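Local structure of putative bacteriocin (Brevibacillus laterosporus, 4OZK) at residues 2-7 with 31-36; 27-32 with 40-45. The protein is laterosporulin, a leaderless class IId bacteriocin with a defensin-like fold that probably kills or inhibits a broad range of microbes. All blocks are in the same frame, centred on the assembly; numbering follows the deposited sequence.

Contact 1: residues 2-7 with 31-36; sequences CQCPDA and AICMNG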
loop_
_atom_site.group_PDB
_atom_site.type_symbol
_atom_site.label_atom_id
_atom_site.label_comp_id
_atom_site.label_asym_id
_atom_site.label_seq_id
_atom_site.Cartn_x
_atom_site.Cartn_y
_atom_site.Cartn_z
ATOM N N CYS A 2 -1.168 4.627 -8.800
ATOM C CA CYS A 2 0.287 4.748 -8.769
ATOM C C CYS A 2 0.867 4.459 -10.149
ATOM O O CYS A 2 0.276 3.738 -10.957
ATOM C CB CYS A 2 0.904 3.790 -7.751
ATOM S SG CYS A 2 0.571 2.039 -8.119
ATOM N N GLN A 3 2.036 5.030 -10.407
ATOM C CA GLN A 3 2.750 4.781 -11.642
ATOM C C GLN A 3 4.237 4.950 -11.408
ATOM O O GLN A 3 4.661 5.812 -10.626
ATOM C CB GLN A 3 2.279 5.751 -12.731
ATOM C CG GLN A 3 1.766 5.043 -13.965
ATOM C CD GLN A 3 1.321 5.994 -15.042
ATOM O OE1 GLN A 3 0.512 6.895 -14.799
ATOM N NE2 GLN A 3 1.849 5.807 -16.248
ATOM N N CYS A 4 5.029 4.124 -12.082
ATOM C CA CYS A 4 6.480 4.233 -12.007
ATOM C C CYS A 4 6.971 4.963 -13.249
ATOM O O CYS A 4 6.281 4.960 -14.272
ATOM C CB CYS A 4 7.100 2.841 -11.883
ATOM S SG CYS A 4 6.764 2.066 -10.268
ATOM N N PRO A 5 8.142 5.623 -13.157
ATOM C CA PRO A 5 8.670 6.355 -14.314
ATOM C C PRO A 5 8.860 5.464 -15.549
ATOM O O PRO A 5 8.631 5.923 -16.676
ATOM C CB PRO A 5 10.020 6.863 -13.808
ATOM C CG PRO A 5 9.831 7.010 -12.341
ATOM C CD PRO A 5 8.950 5.859 -11.946
ATOM N N ASP A 6 9.279 4.217 -15.336
ATOM C CA ASP A 6 9.382 3.241 -16.425
ATOM C C ASP A 6 8.453 2.052 -16.213
ATOM O O ASP A 6 7.543 1.811 -17.004
ATOM C CB ASP A 6 10.819 2.734 -16.577
ATOM C CG ASP A 6 11.733 3.764 -17.159
ATOM O OD1 ASP A 6 11.233 4.631 -17.910
ATOM O OD2 ASP A 6 12.946 3.706 -16.857
ATOM N N ALA A 7 8.692 1.313 -15.135
ATOM C CA ALA A 7 7.930 0.105 -14.869
ATOM C C ALA A 7 7.945 -0.290 -13.396
ATOM O O ALA A 7 8.869 0.058 -12.642
ATOM C CB ALA A 7 8.458 -1.037 -15.720
ATOM N N ALA A 31 3.922 -0.302 -4.778
ATOM C CA ALA A 31 4.635 -0.969 -5.862
ATOM C C ALA A 31 6.105 -0.589 -5.755
ATOM O O ALA A 31 6.437 0.528 -5.341
ATOM C CB ALA A 31 4.066 -0.584 -7.228
ATOM N N ILE A 32 6.990 -1.525 -6.088
ATOM C CA ILE A 32 8.414 -1.217 -6.182
ATOM C C ILE A 32 8.723 -0.878 -7.643
ATOM O O ILE A 32 8.331 -1.622 -8.555
ATOM C CB ILE A 32 9.283 -2.396 -5.677
ATOM C CG1 ILE A 32 8.889 -2.771 -4.235
ATOM C CG2 ILE A 32 10.788 -2.058 -5.785
ATOM C CD1 ILE A 32 9.576 -4.049 -3.696
ATOM N N CYS A 33 9.389 0.251 -7.876
ATOM C CA CYS A 33 9.703 0.675 -9.247
ATOM C C CYS A 33 11.053 0.131 -9.703
ATOM O O CYS A 33 11.927 -0.149 -8.867
ATOM C CB CYS A 33 9.695 2.203 -9.370
ATOM S SG CYS A 33 8.091 2.971 -9.037
ATOM N N MET A 34 11.217 -0.031 -11.019
ATOM C CA MET A 34 12.486 -0.491 -11.587
ATOM C C MET A 34 13.644 0.366 -11.120
ATOM O O MET A 34 14.757 -0.133 -10.912
ATOM C CB MET A 34 12.461 -0.428 -13.114
ATOM C CG MET A 34 11.826 -1.603 -13.803
ATOM S SD MET A 34 12.661 -1.875 -15.381
ATOM C CE MET A 34 12.877 -0.190 -15.927
ATOM N N ASN A 35 13.376 1.660 -10.960
ATOM C CA ASN A 35 14.408 2.629 -10.587
ATOM C C ASN A 35 14.789 2.597 -9.100
ATOM O O ASN A 35 15.707 3.293 -8.667
ATOM C CB ASN A 35 14.002 4.043 -11.033
ATOM C CG ASN A 35 12.927 4.662 -10.142
ATOM O OD1 ASN A 35 12.264 3.972 -9.362
ATOM N ND2 ASN A 35 12.748 5.980 -10.265
ATOM N N GLY A 36 14.070 1.794 -8.321
ATOM C CA GLY A 36 14.414 1.599 -6.924
ATOM C C GLY A 36 13.443 2.266 -5.971
ATOM O O GLY A 36 13.458 1.981 -4.769
HETATM O O HOH W 1 10.862 3.075 -12.830
#

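Contact 2: residues 27-32 with 40-45; sequences RHVYAI and YCRTEW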
loop_
_atom_site.group_PDB
_atom_site.type_symbol
_atom_site.label_atom_id
_atom_site.label_comp_id
_atom_site.label_asym_id
_atom_site.label_seq_id
_atom_site.Cartn_x
_atom_site.Cartn_y
_atom_site.Cartn_z
ATOM N N ARG A 27 -4.052 -1.146 5.530
ATOM C CA ARG A 27 -2.623 -1.124 5.259
ATOM C C ARG A 27 -2.398 -0.456 3.925
ATOM O O ARG A 27 -3.350 -0.234 3.158
ATOM C CB ARG A 27 -2.023 -2.533 5.279
ATOM C CG ARG A 27 -2.539 -3.468 4.200
ATOM C CD ARG A 27 -1.958 -4.858 4.392
ATOM N NE ARG A 27 -2.380 -5.766 3.327
ATOM C CZ ARG A 27 -2.185 -7.081 3.335
ATOM N NH1 ARG A 27 -1.574 -7.657 4.362
ATOM N NH2 ARG A 27 -2.606 -7.821 2.318
ATOM N N HIS A 28 -1.139 -0.135 3.644
ATOM C CA HIS A 28 -0.783 0.588 2.426
ATOM C C HIS A 28 -0.090 -0.343 1.436
ATOM O O HIS A 28 0.883 -1.014 1.789
ATOM C CB HIS A 28 0.147 1.749 2.774
ATOM C CG HIS A 28 -0.507 2.822 3.594
ATOM N ND1 HIS A 28 -1.872 2.889 3.784
ATOM C CD2 HIS A 28 0.020 3.876 4.262
ATOM C CE1 HIS A 28 -2.158 3.940 4.535
ATOM N NE2 HIS A 28 -1.030 4.554 4.839
ATOM N N VAL A 29 -0.588 -0.396 0.202
ATOM C CA VAL A 29 0.049 -1.216 -0.831
ATOM C C VAL A 29 1.013 -0.382 -1.669
ATOM O O VAL A 29 0.643 0.660 -2.231
ATOM C CB VAL A 29 -0.976 -1.895 -1.747
ATOM C CG1 VAL A 29 -0.255 -2.726 -2.790
ATOM C CG2 VAL A 29 -1.907 -2.770 -0.930
ATOM N N TYR A 30 2.257 -0.840 -1.737
ATOM C CA TYR A 30 3.305 -0.103 -2.429
ATOM C C TYR A 30 3.827 -0.916 -3.605
ATOM O O TYR A 30 4.136 -2.100 -3.459
ATOM C CB TYR A 30 4.459 0.185 -1.461
ATOM C CG TYR A 30 4.245 1.384 -0.562
ATOM C CD1 TYR A 30 4.699 2.646 -0.944
ATOM C CD2 TYR A 30 3.602 1.257 0.668
ATOM C CE1 TYR A 30 4.518 3.751 -0.129
ATOM C CE2 TYR A 30 3.410 2.362 1.493
ATOM C CZ TYR A 30 3.871 3.601 1.084
ATOM O OH TYR A 30 3.693 4.704 1.890
ATOM N N ALA A 31 3.922 -0.302 -4.778
ATOM C CA ALA A 31 4.635 -0.969 -5.862
ATOM C C ALA A 31 6.105 -0.589 -5.755
ATOM O O ALA A 31 6.437 0.528 -5.341
ATOM C CB ALA A 31 4.066 -0.584 -7.228
ATOM N N ILE A 32 6.990 -1.525 -6.088
ATOM C CA ILE A 32 8.414 -1.217 -6.182
ATOM C C ILE A 32 8.723 -0.878 -7.643
ATOM O O ILE A 32 8.331 -1.622 -8.555
ATOM C CB ILE A 32 9.283 -2.396 -5.677
ATOM C CG1 ILE A 32 8.889 -2.771 -4.235
ATOM C CG2 ILE A 32 10.788 -2.058 -5.785
ATOM C CD1 ILE A 32 9.576 -4.049 -3.696
ATOM N N TYR A 40 3.070 4.585 -3.441
ATOM C CA TYR A 40 1.891 4.229 -2.659
ATOM C C TYR A 40 0.737 4.098 -3.651
ATOM O O TYR A 40 0.381 5.077 -4.308
ATOM C CB TYR A 40 1.680 5.334 -1.613
ATOM C CG TYR A 40 0.467 5.235 -0.699
ATOM C CD1 TYR A 40 -0.334 4.100 -0.653
ATOM C CD2 TYR A 40 0.123 6.313 0.108
ATOM C CE1 TYR A 40 -1.458 4.044 0.179
ATOM C CE2 TYR A 40 -0.982 6.275 0.935
ATOM C CZ TYR A 40 -1.772 5.144 0.963
ATOM O OH TYR A 40 -2.870 5.121 1.792
ATOM N N CYS A 41 0.184 2.884 -3.791
ATOM C CA CYS A 41 -0.829 2.603 -4.833
ATOM C C CYS A 41 -2.271 2.606 -4.358
ATOM O O CYS A 41 -3.153 3.158 -5.023
ATOM C CB CYS A 41 -0.580 1.249 -5.506
ATOM S SG CYS A 41 0.970 1.124 -6.357
ATOM N N ARG A 42 -2.515 1.935 -3.234
ATOM C CA ARG A 42 -3.843 1.922 -2.641
ATOM C C ARG A 42 -3.790 1.695 -1.141
ATOM O O ARG A 42 -2.756 1.307 -0.574
ATOM C CB ARG A 42 -4.734 0.855 -3.291
ATOM C CG ARG A 42 -4.372 -0.578 -2.908
ATOM C CD ARG A 42 -5.440 -1.553 -3.377
ATOM N NE ARG A 42 -5.483 -1.636 -4.838
ATOM C CZ ARG A 42 -6.442 -2.248 -5.530
ATOM N NH1 ARG A 42 -7.450 -2.830 -4.896
ATOM N NH2 ARG A 42 -6.394 -2.272 -6.857
ATOM N N THR A 43 -4.927 1.959 -0.508
ATOM C CA THR A 43 -5.135 1.599 0.879
ATOM C C THR A 43 -5.988 0.350 0.846
ATOM O O THR A 43 -7.070 0.344 0.250
ATOM C CB THR A 43 -5.905 2.692 1.636
ATOM O OG1 THR A 43 -5.236 3.959 1.488
ATOM C CG2 THR A 43 -6.016 2.320 3.103
ATOM N N GLU A 44 -5.495 -0.722 1.457
ATOM C CA GLU A 44 -6.284 -1.941 1.563
ATOM C C GLU A 44 -6.968 -1.998 2.926
ATOM O O GLU A 44 -6.323 -1.822 3.964
ATOM C CB GLU A 44 -5.406 -3.176 1.335
ATOM C CG GLU A 44 -6.142 -4.490 1.505
ATOM C CD GLU A 44 -5.336 -5.680 1.019
ATOM O OE1 GLU A 44 -5.935 -6.782 0.901
ATOM O OE2 GLU A 44 -4.117 -5.513 0.758
ATOM N N TRP A 45 -8.277 -2.231 2.925
ATOM C CA TRP A 45 -9.022 -2.315 4.176
ATOM C C TRP A 45 -9.318 -3.770 4.529
ATOM O O TRP A 45 -9.692 -4.565 3.655
ATOM C CB TRP A 45 -10.299 -1.465 4.095
ATOM C CG TRP A 45 -9.998 0.029 4.036
ATOM C CD1 TRP A 45 -9.819 0.802 2.910
ATOM C CD2 TRP A 45 -9.821 0.911 5.157
ATOM N NE1 TRP A 45 -9.543 2.106 3.272
ATOM C CE2 TRP A 45 -9.545 2.201 4.642
ATOM C CE3 TRP A 45 -9.878 0.730 6.548
ATOM C CZ2 TRP A 45 -9.324 3.318 5.483
ATOM C CZ3 TRP A 45 -9.652 1.839 7.387
ATOM C CH2 TRP A 45 -9.382 3.112 6.848
#

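Contact 1: residues 2-7 with 31-36
The side chains of Asn-35 and Pro-5 cross at about a right angle, Asn-35 ND2 lying 3.7 Å from Pro-5 CG and 4.2 Å from Pro-5 CD. In this disulfide-stapled, defensin-like peptide the contact joins the N-terminal segment 2-7 to the end of strand 24-33, where a type I turn runs from Cys-33 to Gly-36. The other corner of the Asn-35 amide, OD1, is hydrogen-bonded to Thr-37 OG1, which helps fix its rotation. The carboxylate of Asp-6 is approached by a methyl group: Met-34 CE lies 4.0 Å from Asp-6 OD2 and 3.6 Å from Asp-6 CB, at the end of a thioether chain bent at chi2 and chi3.

The staple itself is the disulfide between Cys-4 and Cys-33, whose SG atoms are 2.0 Å apart, with a chi3 of -77°, and each is turned beside its own backbone N. Beyond Pro-5 and Asp-6 in the sequence the chain is held again, now through its backbone: Met-34 N donates to Ala-7 O at 2.9 Å, at 164° about the hydrogen. Met-34 CG also packs 3.9 Å from Ala-7 CB. A water bridges the segments as well, accepting from Asp-6 N at 3.2 Å and, more weakly, from Asn-35 N.

Contact 2: residues 27-32 with 40-45
Arg-27 and Glu-44 form a salt bridge in which NE and NH2 both donate to Glu-44 OE2, at 3.1 and 3.2 Å. The oxygen lies in the guanidinium plane, at its edge, but both nitrogens reach it from the same face of the carboxylate, the two planes being 75° apart. The backbones of these residues also exchange N-H...O bonds, as a hydrogen-bonded antiparallel pair.

Further along this beta hairpin of strands 24-33 and 38-48, Cys-41 and Arg-42 both face Val-29 in a classic beta bulge: Val-29 N donates to Arg-42 O, and Cys-41 N donates to Val-29 O at 2.8 Å.

Aromatic contacts gather on the face carrying His-28, Tyr-30 and Tyr-40. With its CG anti to the backbone N (chi1 177°), Tyr-40 stacks face-to-face on His-28, ring centroids 4.4 Å apart and planes at 30°. Its OH lies over the imidazole, offset toward the rim, and shares a 2.7 Å hydrogen bond with Thr-43 OG1. Tyr-40 CA makes a CH-pi contact with the Tyr-30 ring, 4.0 Å from its centroid.

Apolar contacts include Ala-31 CB against Cys-41 SG, 3.6 Å apart, and Val-29 CG2 against Arg-42 CG at 3.8 Å.

How the contacts relate
Both contacts draw on strand 24-33 and share Ala-31 and Ile-32, yet their centres lie 14 Å apart. The centre of contact 2 lies about 1 Å from the centre of the chain, and the contact is partly buried; it pairs two neighbouring strands of the three-stranded sheet through backbone bonds interrupted by a bulge, an aromatic cluster and a salt bridge. Contact 1 lies at the surface, where a loop without regular structure is tied to the strand end mainly by a covalent bond, with a single direct backbone hydrogen bond. A second disulfide, Cys-2 to Cys-41, joins the two, linking the N-terminal segment of contact 1 to the bulged strand of contact 2.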